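Local coordinates for succinate-semialdehyde dehydrogenase (NAD(P)(+)) (Marinobacter aquaeolei, PDB 3RH9), which probably oxidises succinate semialdehyde to succinate with NAD+ or NADP+ as electron acceptor, as a member of the aldehyde dehydrogenase family, at residues Ile154-Pro160 with Lys181-Thr186; Leu257-Pro262 with Phe414-Tyr419; Phe263-Asp267 with Phe399-Val405; Thr289-Arg295 with Cys384-Phe390. All coordinates share one frame; numbering follows the deposited sequence.

Contact 1. Residues Ile154-Pro160 with Lys181-Thr186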
loop_
_atom_site.group_PDB
_atom_site.type_symbol
_atom_site.label_atom_id
_atom_site.label_comp_id
_atom_site.label_asym_id
_atom_site.label_seq_id
_atom_site.Cartn_x
_atom_site.Cartn_y
_atom_site.Cartn_z
ATOM N N ILE A 154 -2.855 -7.584 13.854
ATOM C CA ILE A 154 -1.824 -7.706 14.885
ATOM C C ILE A 154 -1.571 -6.383 15.595
ATOM O O ILE A 154 -1.219 -5.377 14.956
ATOM C CB ILE A 154 -0.511 -8.231 14.287
ATOM C CG1 ILE A 154 -0.810 -9.309 13.254
ATOM C CG2 ILE A 154 0.412 -8.765 15.360
ATOM C CD1 ILE A 154 0.441 -9.939 12.684
ATOM N N VAL A 155 -1.752 -6.383 16.917
ATOM C CA VAL A 155 -1.703 -5.140 17.690
ATOM C C VAL A 155 -0.708 -5.216 18.849
ATOM O O VAL A 155 -0.387 -6.308 19.307
ATOM C CB VAL A 155 -3.105 -4.729 18.200
ATOM C CG1 VAL A 155 -4.073 -4.558 17.022
ATOM C CG2 VAL A 155 -3.628 -5.747 19.202
ATOM N N PRO A 156 -0.197 -4.051 19.308
ATOM C CA PRO A 156 0.797 -3.999 20.375
ATOM C C PRO A 156 0.105 -3.826 21.708
ATOM O O PRO A 156 -1.120 -3.832 21.775
ATOM C CB PRO A 156 1.574 -2.711 20.062
ATOM C CG PRO A 156 0.849 -2.023 18.980
ATOM C CD PRO A 156 -0.473 -2.696 18.809
ATOM N N TRP A 157 0.881 -3.642 22.762
ATOM C CA TRP A 157 0.294 -3.408 24.062
ATOM C C TRP A 157 -0.028 -1.935 24.316
ATOM O O TRP A 157 -0.728 -1.648 25.280
ATOM C CB TRP A 157 1.193 -3.964 25.172
ATOM C CG TRP A 157 2.622 -3.538 25.039
ATOM C CD1 TRP A 157 3.657 -4.281 24.570
ATOM C CD2 TRP A 157 3.159 -2.252 25.352
ATOM N NE1 TRP A 157 4.811 -3.544 24.572
ATOM C CE2 TRP A 157 4.533 -2.292 25.049
ATOM C CE3 TRP A 157 2.611 -1.074 25.872
ATOM C CZ2 TRP A 157 5.373 -1.203 25.252
ATOM C CZ3 TRP A 157 3.439 0.007 26.063
ATOM C CH2 TRP A 157 4.810 -0.062 25.756
ATOM N N ASN A 158 0.462 -1.010 23.476
ATOM C CA ASN A 158 0.308 0.422 23.784
ATOM C C ASN A 158 -1.154 0.824 23.909
ATOM O O ASN A 158 -1.506 1.670 24.742
ATOM C CB ASN A 158 0.962 1.385 22.784
ATOM C CG ASN A 158 2.025 0.758 21.937
ATOM O OD1 ASN A 158 2.707 -0.184 22.338
ATOM N ND2 ASN A 158 2.192 1.306 20.735
ATOM N N PHE A 159 -1.999 0.263 23.053
ATOM C CA PHE A 159 -3.435 0.506 23.162
ATOM C C PHE A 159 -4.187 -0.798 23.037
ATOM O O PHE A 159 -4.631 -1.167 21.950
ATOM C CB PHE A 159 -3.910 1.501 22.110
ATOM C CG PHE A 159 -3.504 2.906 22.397
ATOM C CD1 PHE A 159 -2.424 3.472 21.749
ATOM C CD2 PHE A 159 -4.199 3.661 23.331
ATOM C CE1 PHE A 159 -2.038 4.777 22.019
ATOM C CE2 PHE A 159 -3.820 4.971 23.609
ATOM C CZ PHE A 159 -2.732 5.529 22.945
ATOM N N PRO A 160 -4.319 -1.512 24.159
ATOM C CA PRO A 160 -4.919 -2.851 24.150
ATOM C C PRO A 160 -6.341 -2.870 23.566
ATOM O O PRO A 160 -6.744 -3.899 23.032
ATOM C CB PRO A 160 -4.907 -3.249 25.630
ATOM C CG PRO A 160 -3.810 -2.410 26.235
ATOM C CD PRO A 160 -3.882 -1.105 25.504
ATOM N N LYS A 181 -4.558 -11.066 16.817
ATOM C CA LYS A 181 -3.438 -11.386 17.689
ATOM C C LYS A 181 -2.949 -10.206 18.535
ATOM O O LYS A 181 -2.262 -9.321 18.031
ATOM C CB LYS A 181 -2.274 -11.931 16.859
ATOM C CG LYS A 181 -1.242 -12.719 17.658
ATOM C CD LYS A 181 -0.504 -11.840 18.632
ATOM C CE LYS A 181 0.830 -12.444 19.029
ATOM N NZ LYS A 181 0.731 -13.925 18.935
ATOM N N PRO A 182 -3.266 -10.209 19.843
ATOM C CA PRO A 182 -2.819 -9.129 20.727
ATOM C C PRO A 182 -1.438 -9.405 21.296
ATOM O O PRO A 182 -0.928 -10.522 21.187
ATOM C CB PRO A 182 -3.851 -9.175 21.848
ATOM C CG PRO A 182 -4.103 -10.641 22.005
ATOM C CD PRO A 182 -4.014 -11.238 20.593
ATOM N N ALA A 183 -0.834 -8.380 21.889
ATOM C CA ALA A 183 0.453 -8.525 22.552
ATOM C C ALA A 183 0.290 -9.427 23.786
ATOM O O ALA A 183 -0.727 -9.362 24.470
ATOM C CB ALA A 183 0.977 -7.157 22.942
ATOM N N SER A 184 1.278 -10.269 24.073
ATOM C CA SER A 184 1.176 -11.137 25.247
ATOM C C SER A 184 1.222 -10.359 26.567
ATOM O O SER A 184 0.913 -10.910 27.619
ATOM C CB SER A 184 2.257 -12.207 25.242
ATOM O OG SER A 184 2.125 -13.038 24.112
ATOM N N GLU A 185 1.616 -9.088 26.511
ATOM C CA GLU A 185 1.599 -8.214 27.682
ATOM C C GLU A 185 0.183 -7.749 28.008
ATOM O O GLU A 185 -0.110 -7.374 29.146
ATOM C CB GLU A 185 2.486 -6.980 27.462
ATOM C CG GLU A 185 3.991 -7.263 27.373
ATOM C CD GLU A 185 4.464 -7.665 25.962
ATOM O OE1 GLU A 185 3.637 -7.662 25.010
ATOM O OE2 GLU A 185 5.676 -7.972 25.813
ATOM N N THR A 186 -0.690 -7.755 27.001
ATOM C CA THR A 186 -2.056 -7.262 27.182
ATOM C C THR A 186 -3.119 -8.062 26.435
ATOM O O THR A 186 -3.842 -7.514 25.610
ATOM C CB THR A 186 -2.166 -5.778 26.784
ATOM O OG1 THR A 186 -1.490 -5.575 25.535
ATOM C CG2 THR A 186 -1.544 -4.883 27.862
HETATM O O HOH W 1 -5.277 -6.316 23.376
#

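Contact 2. Residues Leu257-Pro262 with Phe414-Tyr419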
loop_
_atom_site.group_PDB
_atom_site.type_symbol
_atom_site.label_atom_id
_atom_site.label_comp_id
_atom_site.label_asym_id
_atom_site.label_seq_id
_atom_site.Cartn_x
_atom_site.Cartn_y
_atom_site.Cartn_z
ATOM N N LEU A 257 4.032 1.757 12.361
ATOM C CA LEU A 257 5.200 1.357 13.115
ATOM C C LEU A 257 5.719 2.482 14.024
ATOM O O LEU A 257 4.943 3.311 14.504
ATOM C CB LEU A 257 6.279 0.877 12.148
ATOM C CG LEU A 257 5.834 -0.101 11.051
ATOM C CD1 LEU A 257 6.908 -0.236 9.958
ATOM C CD2 LEU A 257 5.474 -1.473 11.616
ATOM N N GLY A 258 7.028 2.516 14.259
ATOM C CA GLY A 258 7.611 3.505 15.151
ATOM C C GLY A 258 7.506 4.944 14.667
ATOM O O GLY A 258 7.211 5.206 13.494
ATOM N N GLY A 259 7.738 5.886 15.576
ATOM C CA GLY A 259 7.787 7.292 15.211
ATOM C C GLY A 259 8.777 8.022 16.089
ATOM O O GLY A 259 9.266 7.451 17.059
ATOM N N ASN A 260 9.071 9.273 15.755
ATOM C CA ASN A 260 9.946 10.126 16.562
ATOM C C ASN A 260 9.381 11.534 16.483
ATOM O O ASN A 260 9.931 12.406 15.799
ATOM C CB ASN A 260 11.381 10.087 16.032
ATOM C CG ASN A 260 12.388 10.689 16.992
ATOM O OD1 ASN A 260 12.135 11.710 17.610
ATOM N ND2 ASN A 260 13.551 10.057 17.109
ATOM N N ALA A 261 8.270 11.753 17.180
ATOM C CA ALA A 261 7.503 12.986 17.036
ATOM C C ALA A 261 8.211 14.236 17.569
ATOM O O ALA A 261 8.635 14.276 18.725
ATOM C CB ALA A 261 6.113 12.834 17.675
ATOM N N PRO A 262 8.331 15.264 16.715
ATOM C CA PRO A 262 8.849 16.577 17.079
ATOM C C PRO A 262 7.678 17.456 17.488
ATOM O O PRO A 262 6.702 17.537 16.754
ATOM C CB PRO A 262 9.427 17.098 15.766
ATOM C CG PRO A 262 8.967 16.143 14.700
ATOM C CD PRO A 262 7.973 15.218 15.293
ATOM N N PHE A 414 11.633 8.335 10.532
ATOM C CA PHE A 414 10.183 8.214 10.595
ATOM C C PHE A 414 9.422 9.456 10.166
ATOM O O PHE A 414 10.009 10.459 9.777
ATOM C CB PHE A 414 9.772 7.803 12.005
ATOM C CG PHE A 414 10.519 6.612 12.511
ATOM C CD1 PHE A 414 10.326 5.367 11.938
ATOM C CD2 PHE A 414 11.440 6.741 13.535
ATOM C CE1 PHE A 414 11.014 4.269 12.385
ATOM C CE2 PHE A 414 12.136 5.636 13.988
ATOM C CZ PHE A 414 11.921 4.394 13.411
ATOM N N GLY A 415 8.103 9.355 10.244
ATOM C CA GLY A 415 7.203 10.417 9.849
ATOM C C GLY A 415 5.783 10.107 10.293
ATOM O O GLY A 415 4.831 10.199 9.504
ATOM N N LEU A 416 5.634 9.722 11.556
ATOM C CA LEU A 416 4.312 9.486 12.095
ATOM C C LEU A 416 3.689 10.814 12.526
ATOM O O LEU A 416 3.097 11.504 11.702
ATOM C CB LEU A 416 4.349 8.465 13.232
ATOM C CG LEU A 416 3.042 7.767 13.630
ATOM C CD1 LEU A 416 2.199 7.421 12.403
ATOM C CD2 LEU A 416 3.305 6.511 14.485
ATOM N N ALA A 417 3.826 11.192 13.794
ATOM C CA ALA A 417 3.195 12.427 14.259
ATOM C C ALA A 417 4.175 13.589 14.504
ATOM O O ALA A 417 5.377 13.392 14.615
ATOM C CB ALA A 417 2.346 12.163 15.481
ATOM N N SER A 418 3.630 14.799 14.564
ATOM C CA SER A 418 4.405 16.021 14.753
ATOM C C SER A 418 3.482 17.164 15.184
ATOM O O SER A 418 2.273 17.102 14.984
ATOM C CB SER A 418 5.157 16.400 13.478
ATOM O OG SER A 418 4.304 16.365 12.352
ATOM N N TYR A 419 4.035 18.201 15.801
ATOM C CA TYR A 419 3.189 19.273 16.323
ATOM C C TYR A 419 3.895 20.598 16.244
ATOM O O TYR A 419 5.101 20.683 16.490
ATOM C CB TYR A 419 2.808 18.993 17.769
ATOM C CG TYR A 419 2.285 17.610 17.964
ATOM C CD1 TYR A 419 0.929 17.333 17.823
ATOM C CD2 TYR A 419 3.146 16.562 18.265
ATOM C CE1 TYR A 419 0.445 16.053 17.988
ATOM C CE2 TYR A 419 2.666 15.278 18.425
ATOM C CZ TYR A 419 1.320 15.040 18.286
ATOM O OH TYR A 419 0.854 13.777 18.461
HETATM O O HOH W 2 6.715 10.490 14.396
#

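Contact 3. Residues Phe263-Asp267 with Phe399-Val405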
loop_
_atom_site.group_PDB
_atom_site.type_symbol
_atom_site.label_atom_id
_atom_site.label_comp_id
_atom_site.label_asym_id
_atom_site.label_seq_id
_atom_site.Cartn_x
_atom_site.Cartn_y
_atom_site.Cartn_z
ATOM N N PHE A 263 7.772 18.086 18.654
ATOM C CA PHE A 263 6.733 18.983 19.164
ATOM C C PHE A 263 7.367 20.368 19.218
ATOM O O PHE A 263 8.219 20.628 20.062
ATOM C CB PHE A 263 6.321 18.512 20.550
ATOM C CG PHE A 263 5.204 19.298 21.175
ATOM C CD1 PHE A 263 5.438 20.546 21.739
ATOM C CD2 PHE A 263 3.932 18.761 21.268
ATOM C CE1 PHE A 263 4.406 21.263 22.338
ATOM C CE2 PHE A 263 2.902 19.483 21.878
ATOM C CZ PHE A 263 3.146 20.729 22.410
ATOM N N ILE A 264 6.971 21.241 18.297
ATOM C CA ILE A 264 7.718 22.465 18.014
ATOM C C ILE A 264 7.025 23.716 18.544
ATOM O O ILE A 264 5.829 23.892 18.323
ATOM C CB ILE A 264 7.936 22.617 16.492
ATOM C CG1 ILE A 264 8.747 21.437 15.951
ATOM C CG2 ILE A 264 8.628 23.928 16.184
ATOM C CD1 ILE A 264 8.775 21.373 14.463
ATOM N N VAL A 265 7.771 24.580 19.233
ATOM C CA VAL A 265 7.184 25.779 19.839
ATOM C C VAL A 265 7.855 27.103 19.458
ATOM O O VAL A 265 8.942 27.416 19.925
ATOM C CB VAL A 265 7.189 25.688 21.370
ATOM C CG1 VAL A 265 6.518 26.915 21.959
ATOM C CG2 VAL A 265 6.508 24.408 21.844
ATOM N N PHE A 266 7.188 27.903 18.642
ATOM C CA PHE A 266 7.764 29.184 18.238
ATOM C C PHE A 266 7.710 30.286 19.317
ATOM O O PHE A 266 6.914 30.207 20.259
ATOM C CB PHE A 266 7.179 29.643 16.897
ATOM C CG PHE A 266 7.784 28.935 15.726
ATOM C CD1 PHE A 266 8.945 29.397 15.150
ATOM C CD2 PHE A 266 7.226 27.770 15.239
ATOM C CE1 PHE A 266 9.516 28.732 14.084
ATOM C CE2 PHE A 266 7.801 27.100 14.174
ATOM C CZ PHE A 266 8.943 27.588 13.599
ATOM N N ASP A 267 8.590 31.282 19.183
ATOM C CA ASP A 267 8.653 32.420 20.112
ATOM C C ASP A 267 7.384 33.277 20.127
ATOM O O ASP A 267 7.127 33.996 21.083
ATOM C CB ASP A 267 9.866 33.307 19.813
ATOM C CG ASP A 267 9.986 33.669 18.340
ATOM O OD1 ASP A 267 9.129 33.225 17.539
ATOM O OD2 ASP A 267 10.946 34.395 17.979
ATOM N N PHE A 399 16.071 26.020 19.247
ATOM C CA PHE A 399 16.210 26.414 17.843
ATOM C C PHE A 399 15.918 27.907 17.611
ATOM O O PHE A 399 15.299 28.575 18.450
ATOM C CB PHE A 399 15.316 25.550 16.947
ATOM C CG PHE A 399 13.871 25.958 16.959
ATOM C CD1 PHE A 399 13.024 25.523 17.961
ATOM C CD2 PHE A 399 13.361 26.775 15.964
ATOM C CE1 PHE A 399 11.698 25.903 17.968
ATOM C CE2 PHE A 399 12.040 27.151 15.970
ATOM C CZ PHE A 399 11.206 26.724 16.974
ATOM N N ARG A 400 16.353 28.421 16.463
ATOM C CA ARG A 400 16.050 29.803 16.070
ATOM C C ARG A 400 15.079 29.901 14.875
ATOM O O ARG A 400 13.958 30.387 15.016
ATOM C CB ARG A 400 17.332 30.580 15.735
ATOM C CG ARG A 400 18.507 30.347 16.660
ATOM C CD ARG A 400 18.581 31.384 17.745
ATOM N NE ARG A 400 18.690 32.739 17.208
ATOM C CZ ARG A 400 18.526 33.839 17.939
ATOM N NH1 ARG A 400 18.253 33.735 19.233
ATOM N NH2 ARG A 400 18.624 35.038 17.381
ATOM N N THR A 401 15.514 29.442 13.705
ATOM C CA THR A 401 14.769 29.691 12.471
ATOM C C THR A 401 13.720 28.643 12.103
ATOM O O THR A 401 13.811 27.485 12.493
ATOM C CB THR A 401 15.706 29.818 11.264
ATOM O OG1 THR A 401 16.133 28.510 10.859
ATOM C CG2 THR A 401 16.901 30.658 11.615
ATOM N N GLU A 402 12.736 29.069 11.319
ATOM C CA GLU A 402 11.717 28.168 10.791
ATOM C C GLU A 402 12.348 27.025 10.000
ATOM O O GLU A 402 12.071 25.861 10.262
ATOM C CB GLU A 402 10.729 28.932 9.904
ATOM C CG GLU A 402 9.737 28.045 9.168
ATOM C CD GLU A 402 8.749 28.837 8.320
ATOM O OE1 GLU A 402 8.376 29.956 8.735
ATOM O OE2 GLU A 402 8.337 28.337 7.243
ATOM N N GLU A 403 13.195 27.361 9.033
ATOM C CA GLU A 403 13.786 26.348 8.172
ATOM C C GLU A 403 14.644 25.366 8.964
ATOM O O GLU A 403 14.588 24.163 8.734
ATOM C CB GLU A 403 14.578 26.981 7.022
ATOM C CG GLU A 403 15.247 28.305 7.389
ATOM C CD GLU A 403 14.257 29.475 7.432
ATOM O OE1 GLU A 403 13.342 29.515 6.565
ATOM O OE2 GLU A 403 14.396 30.353 8.322
ATOM N N GLU A 404 15.420 25.882 9.904
ATOM C CA GLU A 404 16.253 25.032 10.746
ATOM C C GLU A 404 15.451 23.977 11.526
ATOM O O GLU A 404 15.869 22.817 11.602
ATOM C CB GLU A 404 17.065 25.888 11.718
ATOM C CG GLU A 404 17.484 25.154 12.983
ATOM C CD GLU A 404 18.115 26.080 14.027
ATOM O OE1 GLU A 404 17.631 27.230 14.195
ATOM O OE2 GLU A 404 19.092 25.646 14.685
ATOM N N VAL A 405 14.316 24.380 12.103
ATOM C CA VAL A 405 13.521 23.487 12.939
ATOM C C VAL A 405 12.737 22.475 12.115
ATOM O O VAL A 405 12.404 21.395 12.604
ATOM C CB VAL A 405 12.558 24.256 13.881
ATOM C CG1 VAL A 405 11.332 24.739 13.129
ATOM C CG2 VAL A 405 12.146 23.381 15.062
#

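Contact 4. Residues Thr289-Arg295 with Cys384-Phe390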
loop_
_atom_site.group_PDB
_atom_site.type_symbol
_atom_site.label_atom_id
_atom_site.label_comp_id
_atom_site.label_asym_id
_atom_site.label_seq_id
_atom_site.Cartn_x
_atom_site.Cartn_y
_atom_site.Cartn_z
ATOM N N THR A 289 3.756 5.848 23.687
ATOM C CA THR A 289 2.912 5.980 22.512
ATOM C C THR A 289 3.723 6.565 21.359
ATOM O O THR A 289 4.698 7.281 21.583
ATOM C CB THR A 289 1.734 6.919 22.830
ATOM O OG1 THR A 289 0.755 6.213 23.604
ATOM C CG2 THR A 289 1.097 7.453 21.559
ATOM N N CYS A 290 3.328 6.274 20.127
ATOM C CA CYS A 290 4.074 6.792 18.983
ATOM C C CYS A 290 3.545 8.143 18.568
ATOM O O CYS A 290 4.056 8.779 17.640
ATOM C CB CYS A 290 4.061 5.815 17.824
ATOM S SG CYS A 290 5.058 4.368 18.196
ATOM N N VAL A 291 2.541 8.595 19.301
ATOM C CA VAL A 291 1.990 9.919 19.100
ATOM C C VAL A 291 2.534 10.889 20.149
ATOM O O VAL A 291 2.389 12.097 20.026
ATOM C CB VAL A 291 0.455 9.861 19.098
ATOM C CG1 VAL A 291 -0.146 11.224 19.306
ATOM C CG2 VAL A 291 -0.000 9.285 17.793
ATOM N N CYS A 292 3.191 10.354 21.168
ATOM C CA CYS A 292 3.773 11.196 22.209
ATOM C C CYS A 292 4.942 12.020 21.706
ATOM O O CYS A 292 5.800 11.518 20.974
ATOM C CB CYS A 292 4.210 10.350 23.396
ATOM S SG CYS A 292 2.777 9.789 24.309
ATOM N N ALA A 293 4.977 13.292 22.083
ATOM C CA ALA A 293 6.103 14.125 21.692
ATOM C C ALA A 293 7.357 13.380 22.135
ATOM O O ALA A 293 7.382 12.803 23.222
ATOM C CB ALA A 293 6.018 15.484 22.353
ATOM N N ASN A 294 8.374 13.352 21.284
ATOM C CA ASN A 294 9.624 12.717 21.658
ATOM C C ASN A 294 10.753 13.740 21.689
ATOM O O ASN A 294 11.660 13.659 22.518
ATOM C CB ASN A 294 9.956 11.551 20.725
ATOM C CG ASN A 294 11.103 10.713 21.234
ATOM O OD1 ASN A 294 12.172 10.668 20.632
ATOM N ND2 ASN A 294 10.901 10.068 22.353
ATOM N N ARG A 295 10.679 14.708 20.782
ATOM C CA ARG A 295 11.625 15.816 20.736
ATOM C C ARG A 295 10.851 17.122 20.859
ATOM O O ARG A 295 9.983 17.413 20.038
ATOM C CB ARG A 295 12.417 15.771 19.433
ATOM C CG ARG A 295 13.450 14.677 19.405
ATOM C CD ARG A 295 14.011 14.489 18.038
ATOM N NE ARG A 295 12.949 14.204 17.080
ATOM C CZ ARG A 295 13.030 14.485 15.785
ATOM N NH1 ARG A 295 14.126 15.058 15.318
ATOM N NH2 ARG A 295 12.020 14.211 14.961
ATOM N N CYS A 384 18.028 10.044 23.249
ATOM C CA CYS A 384 16.601 10.295 23.327
ATOM C C CYS A 384 16.168 11.126 22.130
ATOM O O CYS A 384 14.988 11.203 21.811
ATOM C CB CYS A 384 16.241 10.978 24.649
ATOM S SG CYS A 384 16.909 12.653 24.859
ATOM N N TYR A 385 17.140 11.736 21.464
ATOM C CA TYR A 385 16.884 12.517 20.267
ATOM C C TYR A 385 16.913 11.589 19.072
ATOM O O TYR A 385 16.204 11.799 18.105
ATOM C CB TYR A 385 17.961 13.580 20.110
ATOM C CG TYR A 385 17.761 14.544 18.958
ATOM C CD1 TYR A 385 18.069 14.178 17.654
ATOM C CD2 TYR A 385 17.293 15.835 19.184
ATOM C CE1 TYR A 385 17.900 15.065 16.604
ATOM C CE2 TYR A 385 17.122 16.733 18.145
ATOM C CZ TYR A 385 17.429 16.350 16.851
ATOM O OH TYR A 385 17.259 17.252 15.804
ATOM N N GLN A 386 17.750 10.566 19.139
ATOM C CA GLN A 386 17.915 9.656 18.024
ATOM C C GLN A 386 16.886 8.514 18.055
ATOM O O GLN A 386 16.472 8.001 17.016
ATOM C CB GLN A 386 19.327 9.093 18.026
ATOM C CG GLN A 386 20.393 10.117 17.776
ATOM C CD GLN A 386 21.742 9.688 18.329
ATOM O OE1 GLN A 386 22.750 10.382 18.154
ATOM N NE2 GLN A 386 21.767 8.543 19.014
ATOM N N GLU A 387 16.476 8.132 19.260
ATOM C CA GLU A 387 15.577 7.009 19.456
ATOM C C GLU A 387 14.269 7.515 20.032
ATOM O O GLU A 387 14.221 8.579 20.621
ATOM C CB GLU A 387 16.183 6.023 20.450
ATOM C CG GLU A 387 17.674 5.800 20.292
ATOM C CD GLU A 387 18.233 4.827 21.328
ATOM O OE1 GLU A 387 17.441 4.079 21.939
ATOM O OE2 GLU A 387 19.466 4.810 21.533
ATOM N N GLU A 388 13.201 6.745 19.880
ATOM C CA GLU A 388 11.983 7.097 20.587
ATOM C C GLU A 388 12.030 6.499 21.984
ATOM O O GLU A 388 12.446 5.355 22.177
ATOM C CB GLU A 388 10.711 6.759 19.790
ATOM C CG GLU A 388 10.190 5.364 19.878
ATOM C CD GLU A 388 8.843 5.225 19.147
ATOM O OE1 GLU A 388 8.029 6.185 19.164
ATOM O OE2 GLU A 388 8.601 4.151 18.554
ATOM N N THR A 389 11.627 7.313 22.952
ATOM C CA THR A 389 11.915 7.078 24.364
ATOM C C THR A 389 10.881 6.183 25.025
ATOM O O THR A 389 11.205 5.414 25.923
ATOM C CB THR A 389 12.016 8.422 25.129
ATOM O OG1 THR A 389 13.212 9.124 24.738
ATOM C CG2 THR A 389 12.022 8.199 26.617
ATOM N N PHE A 390 9.641 6.277 24.559
ATOM C CA PHE A 390 8.537 5.515 25.134
ATOM C C PHE A 390 8.502 5.549 26.658
ATOM O O PHE A 390 8.447 4.518 27.308
ATOM C CB PHE A 390 8.565 4.078 24.634
ATOM C CG PHE A 390 7.533 3.794 23.598
ATOM C CD1 PHE A 390 7.327 4.677 22.559
ATOM C CD2 PHE A 390 6.753 2.657 23.671
ATOM C CE1 PHE A 390 6.363 4.440 21.607
ATOM C CE2 PHE A 390 5.787 2.404 22.713
ATOM C CZ PHE A 390 5.595 3.301 21.674
HETATM O O HOH W 3 11.283 11.469 24.579
#

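Contact 1. Residues Ile154-Pro160 with Lys181-Thr186
The backbone oxygen of K181 is met by two groups of the facing segment. V155 N donates to K181 O over 3.2 Å in a nearly straight bond, 169° at the hydrogen. The donor stands somewhat tilted from the carbonyl plane. I154 CA adds a CA-H...O contact to K181 O at 3.6 Å. This is the last parallel bridge between strands 151-154 and 178-181. Beyond it side chains take over. V155 CG2 lies against the backbone of P182, 3.8 Å from its CA. A183 CB sits near the plane of the W157 ring, at its edge, and 3.9 Å from W157 CB. E185 comes to W157 obliquely. Its chain bends at chi2 (85°), and E185 OE1 lies 3.4 Å from W157 CD1, with carboxylate and ring planes 64° apart. P160 lies aslant T186, with P160 CG 3.7 Å from T186 CG2. A water links the segments by donating to P160 O and T186 O. A183 to T186 form a type I turn within the second loop. Helix 88-99 packs on W157, P160 and T186. Both loops leave the ends of parallel strands and lead into helices 162-174 and 188-197, as in a Rossmann-like alpha/beta fold. The sequence P156-W157-N158-F159-P160 is consistent with the loop that lines the active site in aldehyde dehydrogenases; the P156 side chain is about 7 Å from that of predicted active-site E256.

Contact 2. Residues Leu257-Pro262 with Phe414-Tyr419
One face of the F414 ring lies against the G258-G259 peptide, with G258 C and G259 N both offset toward the rim. N260 N approaches this ring obliquely. F414 CG is anti to its carbonyl carbon (chi1 -51°), which turns the ring toward the glycines. G258 O comes within 3.5 Å of F414 CD1, and F414 CB packs 3.8 Å from the bare CA of G259. The Y419 ring is approached obliquely by A261 CB, 4.3 Å from Y419 CE2, while its OH bonds to V291 O. L416 points its CD2 at L257 O, 3.6 Å away. P262 CD meets S418 CB at 3.6 Å, and S418 OG turns to H439 O. A water accepts from N260 N and donates to A417 O; its bond from L416 N is weak. At the far end Y419 N donates to P262 O, 2.9 Å, with an N-H...O angle of 149°. Here the two segments become neighbouring parallel strands, 262-265 and 417-421. Segment 257-262 follows E256, the predicted active-site glutamate, and links strand 252-256 of the six-stranded sheet to strand 262-265 of the seven-stranded sheet. The loop packs on the start of strand 417-421 and is consistent with the Glu-Leu-Gly-Gly segment of aldehyde dehydrogenases.

Contact 3. Residues Phe263-Asp267 with Phe399-Val405
The end of strand 262-265 passes the start of helix 402-409 with no hydrogen bond between them, and I264 CA lies 7.8 Å from V405 CA. The side chains fill the gap. F399 and F266 form an edge-to-face (T-shaped) pair. The edge of F399 points at the face of F266, with centroids 5.1 Å apart and planes at 88°. F399 takes the position in which CG lies between its backbone N and carbonyl carbon (chi1 79°), and its ring reaches in toward the strand. F399 CZ touches I264 CG2 at 3.9 Å. I264 and V405 meet tip to tip, with CG2 to CG2 at 3.7 Å. V405 CG2 also covers the centre of one F399 face, and V405 CG1 reaches F266 CZ at 3.7 Å. The edge of the F266 ring meets E402 CA. The helix start is fixed by a capping box. T401 OG1 accepts from E404 N at 2.9 Å, and E404 OE1 accepts from T401 N at 3.1 Å. R400 N bonds to this oxygen too, from above the carboxylate plane. E402 forms a salt bridge with R430, and R427 makes a cation-pi contact with F266. F297 of strand 295-299 touches I264, F399 and V405. The helix thereby packs over two neighbouring strands of the sheet, directly after the chain leaves strand 393-399.

Contact 4. Residues Thr289-Arg295 with Cys384-Phe390
R295 lays its CD over the centre of the Y385 ring, 3.7 Å above the plane, in a CH-pi contact. Its chain then bends at chi3 (-57°), and the guanidinium stands almost perpendicular to the ring, 87° between planes. The cation-pi term is long and weak at best. The guanidinium is held elsewhere, by N260 O and G409 O. The buried N294 side chain packs between the helix end and the loop after it, with CG 3.8 Å from E388 CA. A water donates to N294 O and also bonds to T389 OG1, which has H344 as a further partner. E388 stretches out beyond CG and brings its carboxylate to C290, with OE1 and OE2 both 3.6 Å from C290 SG. C290 SG also lies at the edge of the F390 ring, 3.7 Å from F390 CE1, a sulfur-aromatic contact. T289 N sits over one face of F390, offset toward the rim, and T289 O lies 3.3 Å from F390 CE1. The side chain of C290 is about 6 Å from that of predicted active-site E256. The sequences around C290 and E388-F390 are consistent with the cysteine loop and the Glu-Xaa-Phe segment that face each other in the aldehyde dehydrogenase active site.

Overall arrangement
Contact 1 belongs to the six-stranded sheet with strands 151-154 and 178-181. Contact 3 belongs to the seven-stranded sheet; contact 2 begins just after strand 252-256 of the six-stranded sheet and leads into the seven-stranded one. Contact 4 lies beside that sheet at the start of strand 295-299. Along the chain contact 1 closes first; the others enclose one another, contact 2 outermost and contact 4 innermost. Centres of contacts 2 and 4 are 8 Å apart, and a probable hydrogen bond from N294 N to A261 O joins them. Contact 3 is 17 Å from contact 2 between centres. Contacts 1 and 4 touch where F159 meets T289 and W157 meets F390. This brings loops of both sheets near E256.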